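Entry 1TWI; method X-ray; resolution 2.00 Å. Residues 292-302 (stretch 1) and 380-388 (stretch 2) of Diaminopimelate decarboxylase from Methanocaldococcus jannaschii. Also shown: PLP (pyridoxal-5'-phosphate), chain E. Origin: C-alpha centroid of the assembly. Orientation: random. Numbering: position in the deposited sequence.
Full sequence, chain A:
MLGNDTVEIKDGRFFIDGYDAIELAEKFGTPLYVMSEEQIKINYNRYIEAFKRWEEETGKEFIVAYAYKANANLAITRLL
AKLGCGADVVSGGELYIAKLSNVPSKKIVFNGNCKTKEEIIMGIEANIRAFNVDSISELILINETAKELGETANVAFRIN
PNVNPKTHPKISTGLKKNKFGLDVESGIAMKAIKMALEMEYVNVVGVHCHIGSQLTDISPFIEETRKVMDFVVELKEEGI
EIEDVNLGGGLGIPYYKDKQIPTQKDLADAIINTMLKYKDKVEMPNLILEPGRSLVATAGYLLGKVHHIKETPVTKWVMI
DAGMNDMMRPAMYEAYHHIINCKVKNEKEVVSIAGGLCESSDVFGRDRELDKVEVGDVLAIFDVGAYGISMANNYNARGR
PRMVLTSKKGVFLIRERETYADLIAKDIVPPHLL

Stretch 1 (292-302) GRSLVATAGYL
Stretch 2 (380-388) AIFDVGAYG

The most striking feature of this contact is a glycine-to-glycine backbone crossing: Gly300 and Gly385 pack with their CA atoms 3.8 Å apart, and neither site has room for a side chain. An ideal CB on Gly385 would lie 1.9 Å from Val296 O, and one on Gly300 would lie 2.4 Å from Gly385 N. The closeness lets Gly385 CA make a CA-H...O contact with Val296 O at 3.3 Å. Gly385 N donates a hydrogen bond to Ala297 O (3.0 Å, 153°). Ala297 O also receives the CA-H of Asp383 (CA to O 3.2 Å).

Stretch 1 begins with Gly292 as N-cap (phi/psi -120/-81), enters a helix at Arg293, keeps helical angles through Ala299, and extends as a strand from Gly300 (-106/136) to Leu302 (-114/120). Stretch 2 arrives as a strand, already running at Ala380 and Ile381, whose direction makes an angle of 144° with strand 300-302, roughly antiparallel, with an axial approach of 4.7 Å. Leu302 pairs with Ile381 (CA-CA 5.0 Å) through two hydrogen bonds, Leu302 N to Ile381 O at 2.9 Å and Ile381 N to Leu302 O at 2.8 Å. Further on, the chain turns through Asp383, which adopts a left-handed 62/51 conformation, and Val384 (-114/17); Val384 N then donates to Gly300 O (3.0 Å, 169°).

The side chains of Tyr301 and Phe382 share one sheet face. Tyr301 (chi1 m, chi2 80°) directs its ring edge at the face of Phe382 (chi1 m, chi2 38°), with centroids 5.0 Å apart, planes at 79°, and CE2 of Tyr301 3.8 Å from CD2 of Phe382. On the other face, Leu302 (t, p) brings CD2 to 4.1 Å from CD1 of Ile381 (m, t), and its CB lies 3.9 Å from CG2 of Val384 (m). These branched aliphatic groups fill the buried space beside the paired backbones.

At the helical end, Ala386 (-121/135) points its CB toward stretch 1, 3.8 Å from both Val296 CG2 (chi1 m) and Ala297 CB; its small methyl suits this close packing, also reaching 3.7 Å from Arg293 CA. Tyr387, left-handed at 55/39 with chi1 m and chi2 -70°, places CE2 over one face of the Arg293 guanidinium, 3.8 Å from NH2; Arg293 is t, t, m.

Pyridoxal-5'-phosphate joins both stretches through its phosphate: Arg293 N (2.7 Å) and Tyr387 OH (2.6 Å) both donate to PLP O2P, and Gly292 N donates to PLP O3P (2.9 Å). The stretches together bury 717 Å².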

ATOM      1  N   GLY A 292       9.537  10.747 -13.250  1.00  9.99           N
ATOM      2  CA  GLY A 292       9.481   9.417 -12.653  1.00  9.95           C
ATOM      3  C   GLY A 292       8.621   8.557 -13.600  1.00 11.27           C
ATOM      4  O   GLY A 292       9.116   7.803 -14.444  1.00  8.82           O
ATOM      5  N   ARG A 293       7.312   8.713 -13.446  1.00 12.25           N
ATOM      6  CA  ARG A 293       6.315   8.004 -14.242  1.00 12.45           C
ATOM      7  C   ARG A 293       6.625   8.106 -15.724  1.00 11.93           C
ATOM      8  O   ARG A 293       6.614   7.104 -16.418  1.00 10.50           O
ATOM      9  CB  ARG A 293       4.934   8.605 -13.971  1.00 11.76           C
ATOM     10  CG  ARG A 293       3.737   7.721 -14.347  1.00 10.19           C
ATOM     11  CD  ARG A 293       2.432   8.601 -14.317  1.00  9.88           C
ATOM     12  NE  ARG A 293       2.259   9.259 -13.010  1.00 10.77           N
ATOM     13  CZ  ARG A 293       1.672   8.688 -11.955  1.00 11.93           C
ATOM     14  NH1 ARG A 293       1.159   7.444 -12.015  1.00 11.05           N
ATOM     15  NH2 ARG A 293       1.655   9.350 -10.816  1.00 13.87           N
ATOM     16  N   SER A 294       6.948   9.300 -16.225  1.00 11.88           N
ATOM     17  CA  SER A 294       7.192   9.402 -17.664  1.00 11.33           C
ATOM     18  C   SER A 294       8.468   8.733 -18.210  1.00 11.93           C
ATOM     19  O   SER A 294       8.701   8.724 -19.444  1.00 11.48           O
ATOM     20  CB  SER A 294       7.081  10.880 -18.144  1.00 10.01           C
ATOM     21  OG  SER A 294       8.006  11.706 -17.471  1.00 11.53           O
ATOM     22  N   LEU A 295       9.330   8.210 -17.323  1.00 11.27           N
ATOM     23  CA  LEU A 295      10.445   7.422 -17.834  1.00 10.50           C
ATOM     24  C   LEU A 295      10.154   5.929 -17.784  1.00  9.88           C
ATOM     25  O   LEU A 295      10.615   5.194 -18.655  1.00 11.09           O
ATOM     26  CB  LEU A 295      11.751   7.602 -17.051  1.00 10.45           C
ATOM     27  CG  LEU A 295      12.411   8.953 -17.342  1.00 12.31           C
ATOM     28  CD1 LEU A 295      13.650   9.048 -16.532  1.00 13.35           C
ATOM     29  CD2 LEU A 295      12.713   9.077 -18.860  1.00 14.27           C
ATOM     30  N   VAL A 296       9.435   5.459 -16.767  1.00 10.00           N
ATOM     31  CA  VAL A 296       9.263   4.024 -16.664  1.00  9.72           C
ATOM     32  C   VAL A 296       7.877   3.410 -16.748  1.00 10.33           C
ATOM     33  O   VAL A 296       7.770   2.217 -16.987  1.00  9.71           O
ATOM     34  CB  VAL A 296       9.965   3.491 -15.351  1.00 10.35           C
ATOM     35  CG1 VAL A 296      11.477   3.867 -15.385  1.00  7.64           C
ATOM     36  CG2 VAL A 296       9.304   4.125 -14.054  1.00  5.52           C
ATOM     37  N   ALA A 297       6.822   4.199 -16.562  1.00 10.49           N
ATOM     38  CA  ALA A 297       5.501   3.613 -16.527  1.00 10.11           C
ATOM     39  C   ALA A 297       5.126   2.771 -17.725  1.00 10.10           C
ATOM     40  O   ALA A 297       4.673   1.637 -17.553  1.00  9.10           O
ATOM     41  CB  ALA A 297       4.400   4.744 -16.336  1.00 10.15           C
ATOM     42  N   THR A 298       5.284   3.334 -18.926  1.00  9.91           N
ATOM     43  CA  THR A 298       4.874   2.614 -20.147  1.00 10.46           C
ATOM     44  C   THR A 298       5.777   1.417 -20.483  1.00 11.53           C
ATOM     45  O   THR A 298       5.483   0.675 -21.405  1.00 12.33           O
ATOM     46  CB  THR A 298       4.875   3.570 -21.392  1.00 10.38           C
ATOM     47  OG1 THR A 298       6.162   4.125 -21.559  1.00 10.17           O
ATOM     48  CG2 THR A 298       3.864   4.703 -21.199  1.00  9.13           C
ATOM     49  N   ALA A 299       6.893   1.249 -19.762  1.00 10.02           N
ATOM     50  CA  ALA A 299       7.775   0.120 -20.027  1.00 11.28           C
ATOM     51  C   ALA A 299       7.336  -1.146 -19.243  1.00 10.30           C
ATOM     52  O   ALA A 299       7.844  -2.249 -19.511  1.00 10.69           O
ATOM     53  CB  ALA A 299       9.248   0.477 -19.621  1.00 10.72           C
ATOM     54  N   GLY A 300       6.414  -0.983 -18.309  1.00  9.40           N
ATOM     55  CA  GLY A 300       5.998  -2.120 -17.458  1.00 10.35           C
ATOM     56  C   GLY A 300       4.651  -2.746 -17.723  1.00 10.63           C
ATOM     57  O   GLY A 300       3.663  -2.032 -17.955  1.00 12.37           O
ATOM     58  N   TYR A 301       4.602  -4.081 -17.723  1.00 10.18           N
ATOM     59  CA  TYR A 301       3.344  -4.796 -17.953  1.00 10.51           C
ATOM     60  C   TYR A 301       3.253  -5.815 -16.847  1.00 11.59           C
ATOM     61  O   TYR A 301       4.266  -6.371 -16.477  1.00 13.14           O
ATOM     62  CB  TYR A 301       3.377  -5.531 -19.305  1.00  9.35           C
ATOM     63  CG  TYR A 301       3.572  -4.529 -20.447  1.00 11.56           C
ATOM     64  CD1 TYR A 301       4.843  -4.039 -20.730  1.00 11.28           C
ATOM     65  CD2 TYR A 301       2.459  -3.995 -21.166  1.00 12.35           C
ATOM     66  CE1 TYR A 301       5.044  -3.046 -21.666  1.00 11.86           C
ATOM     67  CE2 TYR A 301       2.647  -2.984 -22.150  1.00 11.17           C
ATOM     68  CZ  TYR A 301       3.949  -2.520 -22.377  1.00 12.76           C
ATOM     69  OH  TYR A 301       4.211  -1.487 -23.255  1.00 10.49           O
ATOM     70  N   LEU A 302       2.046  -6.042 -16.319  1.00 11.79           N
ATOM     71  CA  LEU A 302       1.865  -7.052 -15.283  1.00 11.09           C
ATOM     72  C   LEU A 302       0.978  -8.186 -15.833  1.00 12.19           C
ATOM     73  O   LEU A 302      -0.185  -7.943 -16.222  1.00 10.32           O
ATOM     74  CB  LEU A 302       1.208  -6.436 -14.039  1.00 10.71           C
ATOM     75  CG  LEU A 302       0.877  -7.391 -12.869  1.00 12.96           C
ATOM     76  CD1 LEU A 302       2.142  -8.117 -12.360  1.00 11.01           C
ATOM     77  CD2 LEU A 302       0.231  -6.579 -11.778  1.00 10.97           C
ATOM     78  N   ALA A 380      -2.756  -9.114 -19.515  1.00 12.78           N
ATOM     79  CA  ALA A 380      -1.682  -8.154 -19.320  1.00 12.11           C
ATOM     80  C   ALA A 380      -2.306  -6.806 -18.886  1.00 12.95           C
ATOM     81  O   ALA A 380      -3.244  -6.256 -19.552  1.00 11.91           O
ATOM     82  CB  ALA A 380      -0.887  -7.966 -20.628  1.00 12.79           C
ATOM     83  N   ILE A 381      -1.786  -6.257 -17.795  1.00 12.87           N
ATOM     84  CA  ILE A 381      -2.262  -4.968 -17.304  1.00 10.99           C
ATOM     85  C   ILE A 381      -1.148  -4.030 -17.702  1.00 11.70           C
ATOM     86  O   ILE A 381       0.017  -4.165 -17.267  1.00 10.09           O
ATOM     87  CB  ILE A 381      -2.419  -5.014 -15.758  1.00 13.64           C
ATOM     88  CG1 ILE A 381      -3.474  -6.084 -15.387  1.00 13.72           C
ATOM     89  CG2 ILE A 381      -2.881  -3.611 -15.212  1.00 12.32           C
ATOM     90  CD1 ILE A 381      -3.299  -6.599 -13.847  1.00 15.06           C
ATOM     91  N   PHE A 382      -1.497  -3.051 -18.528  1.00 10.96           N
ATOM     92  CA  PHE A 382      -0.518  -2.093 -19.041  1.00 10.64           C
ATOM     93  C   PHE A 382      -0.081  -0.972 -18.114  1.00 10.30           C
ATOM     94  O   PHE A 382      -0.797  -0.584 -17.210  1.00 11.64           O
ATOM     95  CB  PHE A 382      -1.070  -1.359 -20.271  1.00 11.04           C
ATOM     96  CG  PHE A 382      -1.021  -2.158 -21.559  1.00 13.84           C
ATOM     97  CD1 PHE A 382      -1.284  -3.538 -21.553  1.00 12.62           C
ATOM     98  CD2 PHE A 382      -0.789  -1.517 -22.766  1.00 13.05           C
ATOM     99  CE1 PHE A 382      -1.327  -4.254 -22.759  1.00 14.13           C
ATOM    100  CE2 PHE A 382      -0.827  -2.215 -24.005  1.00 11.62           C
ATOM    101  CZ  PHE A 382      -1.099  -3.582 -23.986  1.00 13.71           C
ATOM    102  N   ASP A 383       1.109  -0.456 -18.406  1.00 10.31           N
ATOM    103  CA  ASP A 383       1.609   0.769 -17.810  1.00  9.17           C
ATOM    104  C   ASP A 383       1.764   0.678 -16.287  1.00 10.57           C
ATOM    105  O   ASP A 383       1.290   1.530 -15.547  1.00 10.20           O
ATOM    106  CB  ASP A 383       0.626   1.879 -18.208  1.00 10.04           C
ATOM    107  CG  ASP A 383       0.497   2.022 -19.729  1.00 13.38           C
ATOM    108  OD1 ASP A 383       1.558   2.021 -20.403  1.00 12.38           O
ATOM    109  OD2 ASP A 383      -0.634   2.130 -20.266  1.00 13.23           O
ATOM    110  N   VAL A 384       2.444  -0.360 -15.846  1.00  9.61           N
ATOM    111  CA  VAL A 384       2.653  -0.543 -14.416  1.00  8.32           C
ATOM    112  C   VAL A 384       4.136  -0.397 -14.063  1.00  9.68           C
ATOM    113  O   VAL A 384       4.584  -0.875 -13.004  1.00 10.90           O
ATOM    114  CB  VAL A 384       2.200  -1.930 -14.014  1.00  8.72           C
ATOM    115  CG1 VAL A 384       0.651  -2.057 -14.063  1.00  9.41           C
ATOM    116  CG2 VAL A 384       2.893  -3.003 -14.969  1.00  6.85           C
ATOM    117  N   GLY A 385       4.933   0.197 -14.961  1.00 10.42           N
ATOM    118  CA  GLY A 385       6.363   0.360 -14.638  1.00 10.13           C
ATOM    119  C   GLY A 385       6.695   1.350 -13.512  1.00  9.16           C
ATOM    120  O   GLY A 385       7.786   1.321 -12.948  1.00  9.91           O
ATOM    121  N   ALA A 386       5.747   2.227 -13.196  1.00 10.62           N
ATOM    122  CA  ALA A 386       5.918   3.268 -12.165  1.00 10.19           C
ATOM    123  C   ALA A 386       4.859   3.099 -11.071  1.00  9.59           C
ATOM    124  O   ALA A 386       3.700   2.896 -11.385  1.00 10.52           O
ATOM    125  CB  ALA A 386       5.771   4.688 -12.814  1.00  8.27           C
ATOM    126  N   TYR A 387       5.261   3.186  -9.812  1.00  9.47           N
ATOM    127  CA  TYR A 387       4.375   3.043  -8.649  1.00 11.44           C
ATOM    128  C   TYR A 387       3.673   1.721  -8.785  1.00 12.54           C
ATOM    129  O   TYR A 387       2.482   1.613  -8.545  1.00 12.57           O
ATOM    130  CB  TYR A 387       3.372   4.185  -8.610  1.00 11.98           C
ATOM    131  CG  TYR A 387       4.115   5.521  -8.708  1.00 11.58           C
ATOM    132  CD1 TYR A 387       4.895   5.976  -7.660  1.00 11.22           C
ATOM    133  CD2 TYR A 387       4.106   6.251  -9.887  1.00 11.79           C
ATOM    134  CE1 TYR A 387       5.678   7.165  -7.783  1.00  9.68           C
ATOM    135  CE2 TYR A 387       4.856   7.423 -10.050  1.00 11.70           C
ATOM    136  CZ  TYR A 387       5.649   7.882  -8.992  1.00 12.06           C
ATOM    137  OH  TYR A 387       6.392   9.033  -9.152  1.00 12.86           O
ATOM    138  N   GLY A 388       4.434   0.746  -9.254  1.00 10.96           N
ATOM    139  CA  GLY A 388       3.926  -0.607  -9.367  1.00 11.25           C
ATOM    140  C   GLY A 388       4.686  -1.432  -8.349  1.00 11.35           C
ATOM    141  O   GLY A 388       4.256  -1.582  -7.191  1.00 11.06           O
TER
HETATM  142  N1  PLP E1501      10.068  15.118  -7.907  1.00 11.88           N
HETATM  143  C2  PLP E1501       9.436  15.102  -6.677  1.00 13.84           C
HETATM  144  C2A PLP E1501       9.934  16.129  -5.631  1.00  9.82           C
HETATM  145  C3  PLP E1501       8.436  14.154  -6.476  1.00 13.40           C
HETATM  146  O3  PLP E1501       7.838  14.165  -5.257  1.00 14.70           O
HETATM  147  C4  PLP E1501       8.020  13.271  -7.438  1.00 12.19           C
HETATM  148  C4A PLP E1501       6.881  12.249  -7.104  1.00 15.34           C
HETATM  149  O4A PLP E1501       6.610  12.120  -5.952  1.00 31.71           O
HETATM  150  C5  PLP E1501       8.657  13.283  -8.700  1.00 11.70           C
HETATM  151  C6  PLP E1501       9.656  14.223  -8.891  1.00 10.63           C
HETATM  152  C5A PLP E1501       8.333  12.390  -9.889  1.00 11.40           C
HETATM  153  O4P PLP E1501       6.951  12.524 -10.313  1.00 14.22           O
HETATM  154  P   PLP E1501       6.410  11.795 -11.612  1.00 12.13           P
HETATM  155  O1P PLP E1501       4.987  12.177 -11.650  1.00 12.88           O
HETATM  156  O2P PLP E1501       6.596  10.326 -11.354  1.00 12.61           O
HETATM  157  O3P PLP E1501       7.163  12.287 -12.765  1.00 13.65           O